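Local structure of tylactone synthase starter module and modules 1 & 2 (Streptomyces fradiae, 2Z5L) at residues A[140-150]-A[177-188]; A[48-56]-A[102-113]. The protein probably reduces, as the first ketoreductase of the tylosin polyketide synthase, a beta-keto group of the growing chain to a hydroxyl of defined chirality. All blocks are in the same frame, centred on the assembly; numbering follows the deposited sequence.

Interaction 1. Residues A[140-150]-A[177-188]; sequences ARVWALTRRAV and PDIWGGLIDLPE
Pro177 O takes a hydrogen bond from Arg141 NH1 at 2.9 Å. The same nitrogen gives a second bond, to Trp180 O in the guanidinium plane, while Asp178 O lies over one face of the group. Trp180 crosses Val142 at about a right angle and puts CZ3 3.8 Å from Val142 CG1. A beta bulge follows. Gly181 N and Gly182 N both donate to Val142 O, at 2.8 and 3.2 Å, from the same face of its carbonyl plane. The backbone of the two glycines then passes over one face of the Trp143 indole. Gly182 CA makes a CH-pi contact 3.6 Å from the centroid of the six-membered ring. Beyond the bulge the parallel ladder continues through Thr146 and Asp185. Ile184 CB presses tightly on Leu145 CD2. With chi1 at -160°, the Asp185 carboxylate points away from its backbone N and toward Thr146 and the loop at Ala149. There OD1 accepts from Thr146 OG1 at 2.6 Å on its anti lone pair and from Ala149 N at 3.1 Å. Asp185 OD2 forms a salt bridge with Arg236. Helix 160-175 connects these Rossmann-type strands in a beta-alpha-beta unit; helix 119-135 packs beside Val142 and Trp180, and helix 214-224 beside Trp143 and Ile184.

Interaction 2. Residues A[48-56]-A[102-113]; sequences GRCLLVAPP and AGEENTTVVSLL
Arg49 folds back over the type II' turn of Ala102 to Glu105, which precedes strand 107-111. Its chi1 of 48° sets CG between the backbone N and the carbonyl carbon, and the chain bends once, at chi3. The methyl of Ala102 lies against one face of the guanidinium, toward its rim, with CB 3.6 Å from Arg49 NE. Glu105 OE1 comes at the edge of the group, in its plane. The salt bridge is long, with Arg49 NH1 3.8 Å from Glu105 OE1, and the two flat groups are turned 62° apart. Ser101, just before the turn, adds a weak hydrogen bond to Arg49 NH2.

The rest is a regular parallel ladder. Five backbone bonds run from Thr108 N to Arg49 O at one end and from Leu112 N to Val53 O, 2.7 Å, at the other. On one face Leu52 lies alongside Val110, pointing the same way, and its CD2 meets Val110 CB at 3.6 Å. On the other face Val53 CG2 touches Val109 CG1 at 3.6 Å. Farther along, Pro55 CG packs on Leu113 CD2 at 3.9 Å. Ser111 OG accepts from Leu113 N in an ST turn.

Helix 60-71 covers Leu52, and helix 88-99 covers Leu51 and Val109. The contact joins two neighbouring parallel strands, 49-54 and 107-111, of a Rossmann-like half of the chain. Its chemistry divides along the strands: backbone bonds and buried aliphatic groups hold the middle, while the charged pair at the turn probably adds only a modest electrostatic pull.

Overall arrangement
The two interactions lie side by side in one parallel sheet region, their centres about 12 Å apart. Strand order there is 49-54, 107-111, 140-147, 180-186, so interaction 2 lies nearer the edge, with only the short strand 80-81 beyond it in this chain. Strands 107-111 and 140-147 join them: Val109 N and Val109 O probably hydrogen-bond to Arg141 O and Trp143 N. Leu145 CD1 also packs on Leu112 CD2, 3.4 Å away. Along the chain, interaction 2 closes before interaction 1 opens, and helix 119-135 runs between them. Both pairs belong to the Rossmann-like half that, as in other modular polyketide synthase ketoreductases, is probably the structural subdomain, the other half being catalytic.

Interaction 1. Residues A[140-150]-A[177-188]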
loop_
_atom_site.group_PDB
_atom_site.type_symbol
_atom_site.label_atom_id
_atom_site.label_comp_id
_atom_site.label_asym_id
_atom_site.label_seq_id
_atom_site.Cartn_x
_atom_site.Cartn_y
_atom_site.Cartn_z
ATOM N N ALA A 140 -11.862 21.246 -9.646
ATOM C CA ALA A 140 -11.689 19.955 -10.317
ATOM C C ALA A 140 -11.625 18.816 -9.299
ATOM O O ALA A 140 -11.045 18.967 -8.229
ATOM C CB ALA A 140 -10.421 19.974 -11.163
ATOM N N ARG A 141 -12.239 17.687 -9.631
ATOM C CA ARG A 141 -12.232 16.520 -8.752
ATOM C C ARG A 141 -11.802 15.294 -9.545
ATOM O O ARG A 141 -12.406 14.958 -10.565
ATOM C CB ARG A 141 -13.623 16.268 -8.146
ATOM C CG ARG A 141 -14.053 17.278 -7.081
ATOM C CD ARG A 141 -13.142 17.223 -5.868
ATOM N NE ARG A 141 -13.399 18.313 -4.938
ATOM C CZ ARG A 141 -12.755 18.478 -3.785
ATOM N NH1 ARG A 141 -11.816 17.619 -3.422
ATOM N NH2 ARG A 141 -13.043 19.506 -2.993
ATOM N N VAL A 142 -10.761 14.621 -9.070
ATOM C CA VAL A 142 -10.269 13.439 -9.759
ATOM C C VAL A 142 -10.729 12.178 -9.064
ATOM O O VAL A 142 -10.437 11.958 -7.895
ATOM C CB VAL A 142 -8.728 13.428 -9.838
ATOM C CG1 VAL A 142 -8.264 12.223 -10.669
ATOM C CG2 VAL A 142 -8.231 14.726 -10.466
ATOM N N TRP A 143 -11.465 11.350 -9.789
ATOM C CA TRP A 143 -11.941 10.108 -9.225
ATOM C C TRP A 143 -11.324 8.958 -10.005
ATOM O O TRP A 143 -11.367 8.942 -11.229
ATOM C CB TRP A 143 -13.465 10.044 -9.289
ATOM C CG TRP A 143 -14.126 10.844 -8.218
ATOM C CD1 TRP A 143 -14.353 12.187 -8.214
ATOM C CD2 TRP A 143 -14.611 10.348 -6.968
ATOM N NE1 TRP A 143 -14.955 12.562 -7.034
ATOM C CE2 TRP A 143 -15.124 11.450 -6.252
ATOM C CE3 TRP A 143 -14.662 9.077 -6.385
ATOM C CZ2 TRP A 143 -15.684 11.317 -4.973
ATOM C CZ3 TRP A 143 -15.216 8.943 -5.119
ATOM C CH2 TRP A 143 -15.721 10.060 -4.426
ATOM N N ALA A 144 -10.728 8.008 -9.294
ATOM C CA ALA A 144 -10.111 6.881 -9.955
ATOM C C ALA A 144 -10.957 5.634 -9.764
ATOM O O ALA A 144 -11.191 5.191 -8.635
ATOM C CB ALA A 144 -8.706 6.652 -9.416
ATOM N N LEU A 145 -11.424 5.075 -10.874
ATOM C CA LEU A 145 -12.226 3.862 -10.826
ATOM C C LEU A 145 -11.300 2.677 -11.010
ATOM O O LEU A 145 -10.330 2.754 -11.758
ATOM C CB LEU A 145 -13.285 3.870 -11.925
ATOM C CG LEU A 145 -14.264 5.048 -11.872
ATOM C CD1 LEU A 145 -15.317 4.862 -12.958
ATOM C CD2 LEU A 145 -14.903 5.135 -10.515
ATOM N N THR A 146 -11.590 1.586 -10.313
ATOM C CA THR A 146 -10.778 0.375 -10.405
ATOM C C THR A 146 -11.680 -0.843 -10.315
ATOM O O THR A 146 -12.893 -0.716 -10.141
ATOM C CB THR A 146 -9.753 0.290 -9.262
ATOM O OG1 THR A 146 -10.433 0.057 -8.024
ATOM C CG2 THR A 146 -8.959 1.586 -9.159
ATOM N N ARG A 147 -11.077 -2.021 -10.414
ATOM C CA ARG A 147 -11.817 -3.271 -10.349
ATOM C C ARG A 147 -10.992 -4.370 -9.686
ATOM O O ARG A 147 -9.861 -4.647 -10.099
ATOM C CB ARG A 147 -12.190 -3.727 -11.752
ATOM C CG ARG A 147 -10.993 -3.799 -12.679
ATOM C CD ARG A 147 -11.128 -4.943 -13.657
ATOM N NE ARG A 147 -11.136 -6.229 -12.969
ATOM C CZ ARG A 147 -11.195 -7.406 -13.584
ATOM N NH1 ARG A 147 -11.254 -7.460 -14.908
ATOM N NH2 ARG A 147 -11.192 -8.528 -12.873
ATOM N N ARG A 148 -11.575 -5.008 -8.675
ATOM C CA ARG A 148 -10.902 -6.079 -7.955
ATOM C C ARG A 148 -9.669 -5.539 -7.233
ATOM O O ARG A 148 -8.745 -6.286 -6.902
ATOM C CB ARG A 148 -10.510 -7.215 -8.923
ATOM C CG ARG A 148 -11.470 -8.415 -8.908
ATOM C CD ARG A 148 -11.183 -9.437 -10.012
ATOM N NE ARG A 148 -9.807 -9.930 -10.003
ATOM C CZ ARG A 148 -9.270 -10.663 -9.033
ATOM N NH1 ARG A 148 -8.001 -11.053 -9.126
ATOM N NH2 ARG A 148 -9.997 -11.007 -7.975
ATOM N N ALA A 149 -9.664 -4.232 -6.984
ATOM C CA ALA A 149 -8.548 -3.597 -6.294
ATOM C C ALA A 149 -8.506 -4.042 -4.836
ATOM O O ALA A 149 -7.432 -4.221 -4.258
ATOM C CB ALA A 149 -8.678 -2.079 -6.367
ATOM N N VAL A 150 -9.683 -4.227 -4.250
ATOM C CA VAL A 150 -9.790 -4.631 -2.856
ATOM C C VAL A 150 -10.804 -5.758 -2.681
ATOM O O VAL A 150 -11.837 -5.771 -3.344
ATOM C CB VAL A 150 -10.230 -3.446 -1.992
ATOM C CG1 VAL A 150 -9.145 -2.371 -1.975
ATOM C CG2 VAL A 150 -11.520 -2.872 -2.555
ATOM N N PRO A 177 -5.864 17.938 -1.367
ATOM C CA PRO A 177 -7.251 17.859 -0.877
ATOM C C PRO A 177 -8.306 18.517 -1.765
ATOM O O PRO A 177 -9.420 18.017 -1.874
ATOM C CB PRO A 177 -7.184 18.554 0.485
ATOM C CG PRO A 177 -5.781 18.418 0.892
ATOM C CD PRO A 177 -5.002 18.614 -0.386
ATOM N N ASP A 178 -7.954 19.643 -2.375
ATOM C CA ASP A 178 -8.886 20.382 -3.213
ATOM C C ASP A 178 -9.019 19.831 -4.622
ATOM O O ASP A 178 -9.916 20.231 -5.361
ATOM C CB ASP A 178 -8.467 21.846 -3.300
ATOM C CG ASP A 178 -8.246 22.470 -1.942
ATOM O OD1 ASP A 178 -9.052 22.200 -1.026
ATOM O OD2 ASP A 178 -7.268 23.235 -1.797
ATOM N N ILE A 179 -8.128 18.917 -4.991
ATOM C CA ILE A 179 -8.138 18.324 -6.324
ATOM C C ILE A 179 -8.588 16.869 -6.313
ATOM O O ILE A 179 -9.397 16.453 -7.147
ATOM C CB ILE A 179 -6.724 18.418 -6.970
ATOM C CG1 ILE A 179 -6.379 19.876 -7.268
ATOM C CG2 ILE A 179 -6.664 17.607 -8.239
ATOM C CD1 ILE A 179 -4.980 20.081 -7.790
ATOM N N TRP A 180 -8.074 16.091 -5.365
ATOM C CA TRP A 180 -8.432 14.681 -5.296
ATOM C C TRP A 180 -9.877 14.425 -4.888
ATOM O O TRP A 180 -10.351 14.925 -3.867
ATOM C CB TRP A 180 -7.505 13.929 -4.338
ATOM C CG TRP A 180 -7.731 12.458 -4.393
ATOM C CD1 TRP A 180 -8.335 11.676 -3.449
ATOM C CD2 TRP A 180 -7.404 11.595 -5.483
ATOM N NE1 TRP A 180 -8.404 10.376 -3.886
ATOM C CE2 TRP A 180 -7.840 10.299 -5.133
ATOM C CE3 TRP A 180 -6.782 11.792 -6.726
ATOM C CZ2 TRP A 180 -7.678 9.202 -5.981
ATOM C CZ3 TRP A 180 -6.623 10.696 -7.569
ATOM C CH2 TRP A 180 -7.069 9.421 -7.188
ATOM N N GLY A 181 -10.569 13.630 -5.692
ATOM C CA GLY A 181 -11.946 13.309 -5.389
ATOM C C GLY A 181 -12.035 12.042 -4.554
ATOM O O GLY A 181 -12.317 12.099 -3.362
ATOM N N GLY A 182 -11.795 10.898 -5.188
ATOM C CA GLY A 182 -11.841 9.629 -4.486
ATOM C C GLY A 182 -11.590 8.408 -5.352
ATOM O O GLY A 182 -11.322 8.513 -6.555
ATOM N N LEU A 183 -11.691 7.241 -4.717
ATOM C CA LEU A 183 -11.491 5.938 -5.362
ATOM C C LEU A 183 -12.786 5.128 -5.281
ATOM O O LEU A 183 -13.423 5.081 -4.233
ATOM C CB LEU A 183 -10.376 5.163 -4.643
ATOM C CG LEU A 183 -8.931 5.671 -4.775
ATOM C CD1 LEU A 183 -8.175 5.491 -3.462
ATOM C CD2 LEU A 183 -8.257 4.910 -5.914
ATOM N N ILE A 184 -13.171 4.496 -6.383
ATOM C CA ILE A 184 -14.386 3.692 -6.416
ATOM C C ILE A 184 -14.082 2.353 -7.086
ATOM O O ILE A 184 -13.630 2.317 -8.231
ATOM C CB ILE A 184 -15.485 4.395 -7.224
ATOM C CG1 ILE A 184 -15.796 5.762 -6.612
ATOM C CG2 ILE A 184 -16.730 3.525 -7.266
ATOM C CD1 ILE A 184 -16.725 6.636 -7.482
ATOM N N ASP A 185 -14.337 1.253 -6.383
ATOM C CA ASP A 185 -14.059 -0.075 -6.931
ATOM C C ASP A 185 -15.303 -0.712 -7.562
ATOM O O ASP A 185 -16.289 -0.985 -6.878
ATOM C CB ASP A 185 -13.507 -0.985 -5.827
ATOM C CG ASP A 185 -12.762 -2.178 -6.377
ATOM O OD1 ASP A 185 -11.767 -1.983 -7.117
ATOM O OD2 ASP A 185 -13.160 -3.316 -6.065
ATOM N N LEU A 186 -15.244 -0.954 -8.867
ATOM C CA LEU A 186 -16.367 -1.540 -9.576
ATOM C C LEU A 186 -16.401 -3.061 -9.505
ATOM O O LEU A 186 -15.374 -3.712 -9.320
ATOM C CB LEU A 186 -16.360 -1.088 -11.041
ATOM C CG LEU A 186 -16.481 0.422 -11.240
ATOM C CD1 LEU A 186 -16.660 0.724 -12.713
ATOM C CD2 LEU A 186 -17.660 0.964 -10.437
ATOM N N PRO A 187 -17.605 -3.644 -9.633
ATOM C CA PRO A 187 -17.839 -5.091 -9.596
ATOM C C PRO A 187 -17.061 -5.852 -10.667
ATOM O O PRO A 187 -16.287 -6.757 -10.358
ATOM C CB PRO A 187 -19.346 -5.194 -9.804
ATOM C CG PRO A 187 -19.854 -3.957 -9.127
ATOM C CD PRO A 187 -18.886 -2.908 -9.604
ATOM N N GLU A 188 -17.280 -5.474 -11.923
ATOM C CA GLU A 188 -16.617 -6.118 -13.056
ATOM C C GLU A 188 -16.844 -7.624 -13.072
ATOM O O GLU A 188 -17.972 -8.082 -13.249
ATOM C CB GLU A 188 -15.115 -5.822 -13.036
ATOM C CG GLU A 188 -14.719 -4.528 -13.739
ATOM C CD GLU A 188 -14.897 -4.601 -15.244
ATOM O OE1 GLU A 188 -16.058 -4.644 -15.709
ATOM O OE2 GLU A 188 -13.873 -4.631 -15.966
#

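Interaction 2. Residues A[48-56]-A[102-113]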
loop_
_atom_site.group_PDB
_atom_site.type_symbol
_atom_site.label_atom_id
_atom_site.label_comp_id
_atom_site.label_asym_id
_atom_site.label_seq_id
_atom_site.Cartn_x
_atom_site.Cartn_y
_atom_site.Cartn_z
ATOM N N GLY A 48 -22.272 17.725 -12.171
ATOM C CA GLY A 48 -21.643 18.702 -13.048
ATOM C C GLY A 48 -21.086 18.105 -14.333
ATOM O O GLY A 48 -21.403 16.971 -14.710
ATOM N N ARG A 49 -20.250 18.873 -15.019
ATOM C CA ARG A 49 -19.660 18.399 -16.262
ATOM C C ARG A 49 -18.518 17.427 -15.991
ATOM O O ARG A 49 -17.480 17.801 -15.446
ATOM C CB ARG A 49 -19.160 19.577 -17.096
ATOM C CG ARG A 49 -18.327 20.577 -16.333
ATOM C CD ARG A 49 -18.163 21.827 -17.172
ATOM N NE ARG A 49 -17.415 21.548 -18.396
ATOM C CZ ARG A 49 -17.462 22.296 -19.493
ATOM N NH1 ARG A 49 -18.233 23.375 -19.530
ATOM N NH2 ARG A 49 -16.726 21.970 -20.547
ATOM N N CYS A 50 -18.730 16.172 -16.364
ATOM C CA CYS A 50 -17.734 15.136 -16.167
ATOM C C CYS A 50 -16.906 14.905 -17.410
ATOM O O CYS A 50 -17.360 15.120 -18.540
ATOM C CB CYS A 50 -18.393 13.812 -15.801
ATOM S SG CYS A 50 -19.439 13.844 -14.364
ATOM N N LEU A 51 -15.687 14.441 -17.180
ATOM C CA LEU A 51 -14.762 14.113 -18.251
ATOM C C LEU A 51 -14.320 12.677 -18.005
ATOM O O LEU A 51 -13.601 12.407 -17.049
ATOM C CB LEU A 51 -13.548 15.036 -18.206
ATOM C CG LEU A 51 -12.519 14.899 -19.337
ATOM C CD1 LEU A 51 -13.081 15.450 -20.638
ATOM C CD2 LEU A 51 -11.254 15.681 -18.961
ATOM N N LEU A 52 -14.773 11.753 -18.848
ATOM C CA LEU A 52 -14.375 10.359 -18.699
ATOM C C LEU A 52 -13.070 10.146 -19.442
ATOM O O LEU A 52 -13.035 10.276 -20.663
ATOM C CB LEU A 52 -15.418 9.421 -19.287
ATOM C CG LEU A 52 -16.854 9.592 -18.811
ATOM C CD1 LEU A 52 -17.715 8.563 -19.510
ATOM C CD2 LEU A 52 -16.940 9.441 -17.298
ATOM N N VAL A 53 -12.009 9.822 -18.699
ATOM C CA VAL A 53 -10.684 9.565 -19.267
ATOM C C VAL A 53 -10.495 8.056 -19.316
ATOM O O VAL A 53 -10.628 7.377 -18.301
ATOM C CB VAL A 53 -9.563 10.151 -18.390
ATOM C CG1 VAL A 53 -8.222 9.960 -19.075
ATOM C CG2 VAL A 53 -9.827 11.632 -18.121
ATOM N N ALA A 54 -10.177 7.529 -20.491
ATOM C CA ALA A 54 -9.992 6.092 -20.628
ATOM C C ALA A 54 -8.936 5.722 -21.664
ATOM O O ALA A 54 -8.664 6.499 -22.582
ATOM C CB ALA A 54 -11.314 5.450 -21.001
ATOM N N PRO A 55 -8.335 4.521 -21.533
ATOM C CA PRO A 55 -7.309 4.039 -22.464
ATOM C C PRO A 55 -7.917 3.865 -23.849
ATOM O O PRO A 55 -9.119 3.699 -23.981
ATOM C CB PRO A 55 -6.891 2.700 -21.870
ATOM C CG PRO A 55 -7.190 2.847 -20.432
ATOM C CD PRO A 55 -8.508 3.573 -20.424
ATOM N N PRO A 56 -7.081 3.875 -24.895
ATOM C CA PRO A 56 -7.522 3.721 -26.284
ATOM C C PRO A 56 -8.543 2.604 -26.468
ATOM O O PRO A 56 -8.204 1.421 -26.406
ATOM C CB PRO A 56 -6.218 3.447 -27.023
ATOM C CG PRO A 56 -5.223 4.228 -26.227
ATOM C CD PRO A 56 -5.608 3.882 -24.819
ATOM N N ALA A 102 -14.005 24.658 -19.040
ATOM C CA ALA A 102 -14.979 24.839 -17.976
ATOM C C ALA A 102 -14.740 26.153 -17.243
ATOM O O ALA A 102 -15.605 26.625 -16.511
ATOM C CB ALA A 102 -14.909 23.666 -16.997
ATOM N N GLY A 103 -13.567 26.743 -17.444
ATOM C CA GLY A 103 -13.257 27.994 -16.781
ATOM C C GLY A 103 -13.409 27.874 -15.279
ATOM O O GLY A 103 -12.777 27.026 -14.647
ATOM N N GLU A 104 -14.258 28.716 -14.702
ATOM C CA GLU A 104 -14.485 28.699 -13.266
ATOM C C GLU A 104 -15.272 27.477 -12.827
ATOM O O GLU A 104 -15.148 27.025 -11.689
ATOM C CB GLU A 104 -15.214 29.974 -12.845
ATOM C CG GLU A 104 -14.343 31.201 -12.961
ATOM C CD GLU A 104 -13.134 31.118 -12.057
ATOM O OE1 GLU A 104 -12.201 31.936 -12.230
ATOM O OE2 GLU A 104 -13.117 30.236 -11.166
ATOM N N GLU A 105 -16.090 26.950 -13.732
ATOM C CA GLU A 105 -16.890 25.770 -13.438
ATOM C C GLU A 105 -15.984 24.610 -13.032
ATOM O O GLU A 105 -14.808 24.568 -13.399
ATOM C CB GLU A 105 -17.731 25.381 -14.662
ATOM C CG GLU A 105 -19.056 26.128 -14.784
ATOM C CD GLU A 105 -19.821 25.782 -16.067
ATOM O OE1 GLU A 105 -19.980 24.576 -16.371
ATOM O OE2 GLU A 105 -20.272 26.718 -16.764
ATOM N N ASN A 106 -16.539 23.679 -12.259
ATOM C CA ASN A 106 -15.795 22.511 -11.791
ATOM C C ASN A 106 -15.834 21.401 -12.824
ATOM O O ASN A 106 -16.878 21.121 -13.410
ATOM C CB ASN A 106 -16.387 21.968 -10.482
ATOM C CG ASN A 106 -15.792 20.612 -10.086
ATOM O OD1 ASN A 106 -14.603 20.509 -9.773
ATOM N ND2 ASN A 106 -16.617 19.570 -10.111
ATOM N N THR A 107 -14.691 20.766 -13.038
ATOM C CA THR A 107 -14.601 19.662 -13.979
ATOM C C THR A 107 -14.326 18.405 -13.168
ATOM O O THR A 107 -13.264 18.273 -12.555
ATOM C CB THR A 107 -13.438 19.833 -14.972
ATOM O OG1 THR A 107 -13.458 21.153 -15.530
ATOM C CG2 THR A 107 -13.556 18.802 -16.085
ATOM N N THR A 108 -15.289 17.495 -13.140
ATOM C CA THR A 108 -15.098 16.262 -12.408
ATOM C C THR A 108 -14.474 15.227 -13.336
ATOM O O THR A 108 -15.143 14.715 -14.233
ATOM C CB THR A 108 -16.427 15.706 -11.878
ATOM O OG1 THR A 108 -16.981 16.618 -10.926
ATOM C CG2 THR A 108 -16.197 14.351 -11.224
ATOM N N VAL A 109 -13.193 14.933 -13.121
ATOM C CA VAL A 109 -12.473 13.962 -13.939
ATOM C C VAL A 109 -12.664 12.534 -13.433
ATOM O O VAL A 109 -12.273 12.204 -12.309
ATOM C CB VAL A 109 -10.952 14.256 -13.971
ATOM C CG1 VAL A 109 -10.278 13.372 -15.018
ATOM C CG2 VAL A 109 -10.700 15.721 -14.264
ATOM N N VAL A 110 -13.272 11.699 -14.272
ATOM C CA VAL A 110 -13.515 10.290 -13.951
ATOM C C VAL A 110 -12.540 9.456 -14.769
ATOM O O VAL A 110 -12.709 9.310 -15.974
ATOM C CB VAL A 110 -14.961 9.878 -14.307
ATOM C CG1 VAL A 110 -15.235 8.459 -13.825
ATOM C CG2 VAL A 110 -15.940 10.852 -13.664
ATOM N N SER A 111 -11.519 8.921 -14.106
ATOM C CA SER A 111 -10.488 8.126 -14.768
ATOM C C SER A 111 -10.759 6.626 -14.804
ATOM O O SER A 111 -11.028 6.000 -13.777
ATOM C CB SER A 111 -9.137 8.358 -14.082
ATOM O OG SER A 111 -8.148 7.485 -14.589
ATOM N N LEU A 112 -10.681 6.059 -16.000
ATOM C CA LEU A 112 -10.874 4.636 -16.179
ATOM C C LEU A 112 -9.513 3.976 -16.426
ATOM O O LEU A 112 -9.432 2.780 -16.712
ATOM C CB LEU A 112 -11.809 4.376 -17.368
ATOM C CG LEU A 112 -13.247 4.884 -17.163
ATOM C CD1 LEU A 112 -14.086 4.629 -18.418
ATOM C CD2 LEU A 112 -13.866 4.185 -15.959
ATOM N N LEU A 113 -8.436 4.744 -16.293
ATOM C CA LEU A 113 -7.108 4.194 -16.528
ATOM C C LEU A 113 -6.807 3.026 -15.597
ATOM O O LEU A 113 -6.086 2.101 -15.968
ATOM C CB LEU A 113 -6.039 5.271 -16.348
ATOM C CG LEU A 113 -6.133 6.493 -17.262
ATOM C CD1 LEU A 113 -5.074 7.472 -16.851
ATOM C CD2 LEU A 113 -5.969 6.085 -18.739
#